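Local coordinates for putative nitrate transport protein (Thermoplasma volcanium, PDB 3MST), which is of unknown function but probably binds a small solute, perhaps nitrate, for uptake across the membrane, at residues M80-G85 with I140-S145; Y93-G98 with A134-E139. All coordinates share one frame; numbering follows the deposited sequence. Where two conformers were deposited one is given.

In the fold
Contacts 1 and 2 join pieces of one five-stranded mixed sheet, and their centres lie about 9 Å apart. Strands 81-85 and 133-137 are neighbours in it, so the two contacts meet directly through the backbone bond of Ser82 with Val136 and the side-chain bond of Ser82 with Asn138. Contact 2, parallel and buried, lies inside the sheet between strands 91-94 and 133-137. Contact 1 is antiparallel and only partly buried, where the outermost strand 144-145 closes one edge. Chemistry follows place: contact 2 pairs backbone and a threonine hydroxyl beneath apolar cover, whereas contact 1 mixes backbone pairing with serines and a lysine charge.

Contact 1: residues M80-G85 with I140-S145; sequences MYSILG and ISIGKS
Ile83 and Lys144 face each other as an antiparallel hydrogen-bonded pair, and Ser82 and Ser145 follow as a non-hydrogen-bonded one. Ile83 N reaches Lys144 O at 2.8 Å, nearly straight at 171° and in the carbonyl plane; the return bond, Lys144 N to Ile83 O at 3.0 Å, comes in tilted 22° from the plane of the Ile83 carbonyl. Ser82 CA adds a CA-H...O contact to Lys144 O at 3.3 Å, giving this oxygen a second, weaker neighbour. The polar side chain that extends the pairing is Ser82: with OG beside its own backbone N (chi1 -83°), the hydroxyl accepts a weak bond from Gly143 N at 2.9 Å, while Asn138 OD1 is its stronger partner. Gly143 has no side chain, which lets Leu84 CD2 approach Gly143 CA to 4.0 Å, and both methyls of Leu84 lie against Ser141 CB. From the Ile83 face, Lys144 lays CB near Ile83 O, then runs outward to a salt bridge with Glu152. Ser145 caps the N-terminus of helix 146-152, its OG bonding Asn148 N and also Asp79. A short antiparallel edge strand leading straight into a capped helix thus closes the sheet of this α/β lobe, whose two-lobed setting is consistent with the periplasmic-binding-protein fold.

Contact 2: residues Y93-G98 with A134-E139; sequences YTLRKG and ALVGNE
Tyr93 and Ala134 form a parallel bridge at the tightly packed end of this contact, their CB atoms 4.0 Å apart beneath Cys124 of helix 121-129. Leu135 N donates to Tyr93 O at 2.8 Å, almost in line with the carbonyl bond (172°), and Ala134 CA adds a CA-H...O contact to the same oxygen at 3.0 Å. One step on, the backbone pairing gives way to a side chain: Leu95 N stands 4.3 Å from Leu135 O, and Thr94 OG1 donates to that oxygen instead, at 2.8 Å and tilted 21° from the carbonyl plane. OG1 is turned opposite the backbone N of Thr94 (chi1 -165°), which brings it across to strand 133-137. A valine here would probably leave Leu135 O without its hydroxyl donor, and the pairing would end at the bond to Tyr93 O. The looser side begins at partly exposed Leu95, where the chain turns away toward solvent; its CD2 comes up beside Leu135 O, stands 3.7 Å from Val136 CA, and meets Val136 CG1 by van der Waals contact alone. Chemically, a buried hydroxyl prolongs the strand pairing beyond its last backbone bond, before apolar contact takes over.

Contact 1: residues M80-G85 with I140-S145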
HETATM    1  N   MSE A  80      -6.919  -0.050  -1.872  1.00 10.15           N
HETATM    2  CA  MSE A  80      -6.561   1.380  -1.820  1.00  9.89           C
HETATM    3  C   MSE A  80      -6.967   2.163  -3.062  1.00  8.33           C
HETATM    4  O   MSE A  80      -6.935   3.394  -3.032  1.00 10.03           O
HETATM    5  CB  MSE A  80      -5.040   1.509  -1.693  1.00 11.99           C
HETATM    6  CG  MSE A  80      -4.471   0.863  -0.487  1.00 12.22           C
HETATM    7 SE   MSE A  80      -2.567   0.888  -0.380  0.75 11.90          SE
HETATM    8  CE  MSE A  80      -2.138  -0.537  -1.574  1.00 14.19           C
ATOM      9  N   TYR A  81      -7.297   1.459  -4.150  1.00  8.64           N
ATOM     10  CA  TYR A  81      -7.485   2.096  -5.467  1.00  9.27           C
ATOM     11  C   TYR A  81      -8.850   1.787  -6.075  1.00  9.46           C
ATOM     12  O   TYR A  81      -9.445   0.716  -5.826  1.00  9.39           O
ATOM     13  CB  TYR A  81      -6.393   1.594  -6.444  1.00  9.10           C
ATOM     14  CG  TYR A  81      -5.001   1.972  -5.990  1.00  9.25           C
ATOM     15  CD1 TYR A  81      -4.568   3.285  -6.035  1.00  9.88           C
ATOM     16  CD2 TYR A  81      -4.146   1.046  -5.428  1.00  9.53           C
ATOM     17  CE1 TYR A  81      -3.333   3.661  -5.557  1.00  9.16           C
ATOM     18  CE2 TYR A  81      -2.902   1.423  -4.963  1.00 10.76           C
ATOM     19  CZ  TYR A  81      -2.503   2.704  -5.016  1.00 10.76           C
ATOM     20  OH  TYR A  81      -1.271   3.038  -4.506  1.00 12.94           O
ATOM     21  N   SER A  82      -9.313   2.729  -6.916  1.00  9.23           N
ATOM     22  CA  SER A  82     -10.561   2.629  -7.609  1.00 10.62           C
ATOM     23  C   SER A  82     -10.335   2.819  -9.108  1.00  9.22           C
ATOM     24  O   SER A  82      -9.465   3.598  -9.515  1.00 10.23           O
ATOM     25  CB  SER A  82     -11.508   3.736  -7.178  1.00 11.65           C
ATOM     26  OG  SER A  82     -12.182   3.377  -5.967  1.00 13.57           O
ATOM     27  N   ILE A  83     -11.069   2.052  -9.896  1.00 10.39           N
ATOM     28  CA  ILE A  83     -11.101   2.189 -11.342  1.00  9.72           C
ATOM     29  C   ILE A  83     -12.345   3.008 -11.704  1.00 10.79           C
ATOM     30  O   ILE A  83     -13.464   2.683 -11.324  1.00 13.44           O
ATOM     31  CB  ILE A  83     -11.129   0.811 -12.014  1.00 11.94           C
ATOM     32  CG1 ILE A  83      -9.925  -0.045 -11.609  1.00 12.43           C
ATOM     33  CG2 ILE A  83     -11.253   0.950 -13.567  1.00 12.45           C
ATOM     34  CD1 ILE A  83     -10.134  -1.565 -11.927  1.00 12.88           C
ATOM     35  N   LEU A  84     -12.129   4.066 -12.460  1.00 10.77           N
ATOM     36  CA  LEU A  84     -13.148   4.968 -12.959  1.00 12.09           C
ATOM     37  C   LEU A  84     -13.326   4.738 -14.449  1.00 12.65           C
ATOM     38  O   LEU A  84     -12.393   4.410 -15.156  1.00 11.73           O
ATOM     39  CB  LEU A  84     -12.739   6.407 -12.747  1.00 12.21           C
ATOM     40  CG  LEU A  84     -12.172   6.773 -11.369  1.00 14.75           C
ATOM     41  CD1 LEU A  84     -11.894   8.295 -11.313  1.00 13.52           C
ATOM     42  CD2 LEU A  84     -13.125   6.340 -10.230  1.00 14.47           C
ATOM     43  N   GLY A  85     -14.528   4.948 -14.947  1.00 13.14           N
ATOM     44  CA  GLY A  85     -14.725   4.973 -16.367  1.00 14.20           C
ATOM     45  C   GLY A  85     -14.750   3.636 -17.068  1.00 14.54           C
ATOM     46  O   GLY A  85     -15.034   2.571 -16.465  1.00 16.35           O
ATOM     47  N   ILE A 140      -9.187  10.117  -3.993  1.00 11.05           N
ATOM     48  CA  ILE A 140      -9.512  10.918  -5.186  1.00 11.07           C
ATOM     49  C   ILE A 140     -10.939  10.728  -5.608  1.00 10.70           C
ATOM     50  O   ILE A 140     -11.674  11.700  -5.865  1.00 13.17           O
ATOM     51  CB  ILE A 140      -8.492  10.611  -6.339  1.00 11.05           C
ATOM     52  CG1 ILE A 140      -7.067  10.934  -5.891  1.00 13.18           C
ATOM     53  CG2 ILE A 140      -8.937  11.294  -7.619  1.00 12.04           C
ATOM     54  CD1 ILE A 140      -6.809  12.358  -5.465  1.00 17.21           C
ATOM     55  N   SER A 141     -11.374   9.491  -5.726  1.00 11.60           N
ATOM     56  CA  SER A 141     -12.724   9.157  -6.122  1.00 12.10           C
ATOM     57  C   SER A 141     -12.972   7.694  -5.791  1.00 13.68           C
ATOM     58  O   SER A 141     -12.085   6.853  -5.972  1.00 13.97           O
ATOM     59  CB  SER A 141     -12.965   9.422  -7.635  1.00 13.83           C
ATOM     60  OG  SER A 141     -14.328   9.254  -7.986  1.00 18.42           O
ATOM     61  N   ILE A 142     -14.204   7.407  -5.375  0.50 17.97           N
ATOM     62  CA  ILE A 142     -14.644   6.037  -5.241  0.50 18.77           C
ATOM     63  C   ILE A 142     -15.122   5.542  -6.574  0.50 18.10           C
ATOM     64  O   ILE A 142     -15.783   6.222  -7.366  0.50 21.06           O
ATOM     65  CB  ILE A 142     -15.742   5.874  -4.207  0.50 21.02           C
ATOM     66  CG1 ILE A 142     -15.187   6.293  -2.857  0.50 21.70           C
ATOM     67  CG2 ILE A 142     -16.218   4.417  -4.148  0.50 22.67           C
ATOM     68  CD1 ILE A 142     -13.765   5.816  -2.640  0.50 21.17           C
ATOM     69  N   GLY A 143     -14.735   4.330  -6.855  1.00 15.99           N
ATOM     70  CA  GLY A 143     -15.202   3.700  -8.091  1.00 15.58           C
ATOM     71  C   GLY A 143     -15.176   2.191  -7.909  1.00 14.08           C
ATOM     72  O   GLY A 143     -15.373   1.701  -6.789  1.00 18.22           O
ATOM     73  N   LYS A 144     -14.871   1.457  -8.965  1.00 13.21           N
ATOM     74  CA  LYS A 144     -14.848  -0.016  -8.885  1.00 13.82           C
ATOM     75  C   LYS A 144     -13.583  -0.389  -8.148  1.00 12.45           C
ATOM     76  O   LYS A 144     -12.509   0.099  -8.478  1.00 12.57           O
ATOM     77  CB  LYS A 144     -14.836  -0.666 -10.275  1.00 13.48           C
ATOM     78  CG  LYS A 144     -14.649  -2.168 -10.268  1.00 16.67           C
ATOM     79  CD  LYS A 144     -14.696  -2.811 -11.688  1.00 19.96           C
ATOM     80  CE  LYS A 144     -14.610  -4.362 -11.616  1.00 23.74           C
ATOM     81  NZ  LYS A 144     -15.445  -5.040 -12.607  1.00 30.16           N
ATOM     82  N   SER A 145     -13.689  -1.298  -7.177  1.00 11.42           N
ATOM     83  CA  SER A 145     -12.511  -1.731  -6.410  1.00 11.61           C
ATOM     84  C   SER A 145     -11.449  -2.356  -7.294  1.00 11.98           C
ATOM     85  O   SER A 145     -11.737  -3.303  -8.044  1.00 11.50           O
ATOM     86  CB  SER A 145     -12.968  -2.749  -5.355  1.00 12.73           C
ATOM     87  OG  SER A 145     -11.901  -3.532  -4.877  1.00 13.71           O
TER

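Contact 2: residues Y93-G98 with A134-E139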
ATOM      1  N   TYR A  93      -5.890   6.491 -17.367  1.00 10.04           N
ATOM      2  CA  TYR A  93      -5.248   7.645 -16.731  1.00  9.82           C
ATOM      3  C   TYR A  93      -4.907   7.287 -15.287  1.00  8.35           C
ATOM      4  O   TYR A  93      -5.714   6.605 -14.628  1.00  9.68           O
ATOM      5  CB  TYR A  93      -6.219   8.852 -16.793  1.00 10.76           C
ATOM      6  CG  TYR A  93      -6.240   9.521 -18.161  1.00  9.53           C
ATOM      7  CD1 TYR A  93      -7.037   9.016 -19.171  1.00 10.99           C
ATOM      8  CD2 TYR A  93      -5.347  10.545 -18.466  1.00 10.46           C
ATOM      9  CE1 TYR A  93      -7.017   9.575 -20.435  1.00 10.00           C
ATOM     10  CE2 TYR A  93      -5.328  11.105 -19.731  1.00 11.99           C
ATOM     11  CZ  TYR A  93      -6.167  10.589 -20.704  1.00  9.80           C
ATOM     12  OH  TYR A  93      -6.172  11.113 -21.979  1.00 12.42           O
ATOM     13  N   THR A  94      -3.764   7.747 -14.807  1.00  9.04           N
ATOM     14  CA  THR A  94      -3.393   7.486 -13.415  1.00  8.73           C
ATOM     15  C   THR A  94      -2.508   8.605 -12.909  1.00  9.62           C
ATOM     16  O   THR A  94      -2.419   9.673 -13.542  1.00 11.19           O
ATOM     17  CB  THR A  94      -2.770   6.080 -13.298  1.00  9.09           C
ATOM     18  OG1 THR A  94      -2.735   5.671 -11.924  1.00  9.82           O
ATOM     19  CG2 THR A  94      -1.400   6.004 -13.928  1.00 10.23           C
ATOM     20  N   LEU A  95      -1.934   8.393 -11.739  1.00  9.72           N
ATOM     21  CA  LEU A  95      -1.097   9.359 -11.068  1.00  9.82           C
ATOM     22  C   LEU A  95       0.343   9.352 -11.581  1.00 12.07           C
ATOM     23  O   LEU A  95       0.597   8.798 -12.638  1.00 13.39           O
ATOM     24  CB  LEU A  95      -1.250   9.185  -9.561  1.00 10.88           C
ATOM     25  CG  LEU A  95      -2.620   9.498  -8.963  1.00 10.71           C
ATOM     26  CD1 LEU A  95      -3.125  10.853  -9.438  1.00 13.22           C
ATOM     27  CD2 LEU A  95      -3.633   8.426  -9.129  1.00 13.98           C
ATOM     28  N   ARG A  96       1.270  10.039 -10.937  0.50 12.58           N
ATOM     29  CA  ARG A  96       2.562  10.193 -11.575  0.50 11.85           C
ATOM     30  C   ARG A  96       3.311   8.862 -11.664  0.50 12.54           C
ATOM     31  O   ARG A  96       3.083   7.936 -10.888  0.50 14.11           O
ATOM     32  CB  ARG A  96       3.403  11.232 -10.840  0.50 11.56           C
ATOM     33  CG  ARG A  96       3.830  10.767  -9.454  0.50 16.34           C
ATOM     34  CD  ARG A  96       4.416  11.889  -8.577  0.50 19.41           C
ATOM     35  NE  ARG A  96       4.931  11.307  -7.341  0.50 24.63           N
ATOM     36  CZ  ARG A  96       4.207  11.127  -6.247  0.50 25.98           C
ATOM     37  NH1 ARG A  96       2.952  11.529  -6.217  0.50 26.47           N
ATOM     38  NH2 ARG A  96       4.744  10.572  -5.176  0.50 29.11           N
ATOM     39  N   LYS A  97       4.232   8.801 -12.624  1.00 14.13           N
ATOM     40  CA  LYS A  97       5.067   7.629 -12.866  1.00 14.25           C
ATOM     41  C   LYS A  97       5.838   7.217 -11.617  1.00 13.69           C
ATOM     42  O   LYS A  97       6.377   8.058 -10.857  1.00 15.56           O
ATOM     43  CB  LYS A  97       6.078   7.875 -13.996  1.00 15.79           C
ATOM     44  CG  LYS A  97       5.497   8.024 -15.365  1.00 20.68           C
ATOM     45  CD  LYS A  97       6.579   8.233 -16.445  1.00 24.23           C
ATOM     46  CE  LYS A  97       6.051   8.188 -17.882  1.00 28.09           C
ATOM     47  NZ  LYS A  97       4.703   8.752 -18.178  1.00 28.38           N
ATOM     48  N   GLY A  98       5.900   5.899 -11.419  1.00 14.35           N
ATOM     49  CA  GLY A  98       6.595   5.298 -10.312  1.00 13.89           C
ATOM     50  C   GLY A  98       5.817   5.191  -9.015  1.00 14.41           C
ATOM     51  O   GLY A  98       6.332   4.622  -8.049  1.00 17.18           O
ATOM     52  N   ALA A 134      -9.632   5.396 -15.571  1.00 10.33           N
ATOM     53  CA  ALA A 134      -8.595   5.907 -14.701  1.00  8.80           C
ATOM     54  C   ALA A 134      -8.429   4.935 -13.522  1.00  8.91           C
ATOM     55  O   ALA A 134      -9.366   4.231 -13.155  1.00 10.82           O
ATOM     56  CB  ALA A 134      -8.890   7.306 -14.191  1.00 10.67           C
ATOM     57  N   LEU A 135      -7.245   4.975 -12.921  0.50  9.31           N
ATOM     58  CA  LEU A 135      -6.943   4.226 -11.714  0.50  9.36           C
ATOM     59  C   LEU A 135      -6.391   5.231 -10.720  0.50  9.71           C
ATOM     60  O   LEU A 135      -5.333   5.835 -10.949  0.50 10.11           O
ATOM     61  CB  LEU A 135      -5.949   3.120 -11.992  0.50 10.48           C
ATOM     62  CG  LEU A 135      -5.721   2.099 -10.860  0.50 11.68           C
ATOM     63  CD1 LEU A 135      -4.961   2.657  -9.668  0.50 13.72           C
ATOM     64  CD2 LEU A 135      -6.987   1.465 -10.399  0.50 12.79           C
ATOM     65  N   VAL A 136      -7.118   5.454  -9.634  1.00  9.39           N
ATOM     66  CA  VAL A 136      -6.774   6.490  -8.669  1.00 10.12           C
ATOM     67  C   VAL A 136      -6.897   5.940  -7.263  1.00  9.63           C
ATOM     68  O   VAL A 136      -7.611   4.973  -7.009  1.00  9.59           O
ATOM     69  CB  VAL A 136      -7.708   7.754  -8.812  1.00  9.75           C
ATOM     70  CG1 VAL A 136      -7.576   8.350 -10.204  1.00 11.22           C
ATOM     71  CG2 VAL A 136      -9.157   7.390  -8.517  1.00 10.53           C
ATOM     72  N   GLY A 137      -6.229   6.568  -6.322  1.00  8.91           N
ATOM     73  CA  GLY A 137      -6.489   6.243  -4.925  1.00  9.96           C
ATOM     74  C   GLY A 137      -7.920   6.572  -4.557  1.00 11.30           C
ATOM     75  O   GLY A 137      -8.517   7.522  -5.052  1.00 10.25           O
ATOM     76  N   ASN A 138      -8.458   5.865  -3.573  1.00  9.92           N
ATOM     77  CA  ASN A 138      -9.840   6.051  -3.159  1.00 11.16           C
ATOM     78  C   ASN A 138     -10.083   7.452  -2.585  1.00 10.75           C
ATOM     79  O   ASN A 138     -11.197   7.911  -2.596  1.00 12.65           O
ATOM     80  CB  ASN A 138     -10.245   5.003  -2.130  1.00 12.14           C
ATOM     81  CG  ASN A 138     -10.271   3.615  -2.692  1.00 12.00           C
ATOM     82  OD1 ASN A 138     -10.400   3.438  -3.907  1.00 14.35           O
ATOM     83  ND2 ASN A 138     -10.171   2.623  -1.814  1.00 11.57           N
ATOM     84  N   GLU A 139      -9.030   8.123  -2.134  1.00  9.88           N
ATOM     85  CA  GLU A 139      -9.159   9.502  -1.641  1.00 10.92           C
ATOM     86  C   GLU A 139      -9.472  10.493  -2.754  1.00 11.86           C
ATOM     87  O   GLU A 139     -10.043  11.572  -2.497  1.00 14.95           O
ATOM     88  CB  GLU A 139      -7.938   9.964  -0.852  1.00 13.40           C
ATOM     89  CG  GLU A 139      -6.641  10.299  -1.623  1.00 13.97           C
ATOM     90  CD  GLU A 139      -5.876   9.099  -2.173  1.00 15.41           C
ATOM     91  OE1 GLU A 139      -6.246   7.932  -1.910  1.00 14.03           O
ATOM     92  OE2 GLU A 139      -4.865   9.358  -2.876  1.00 18.16           O
TER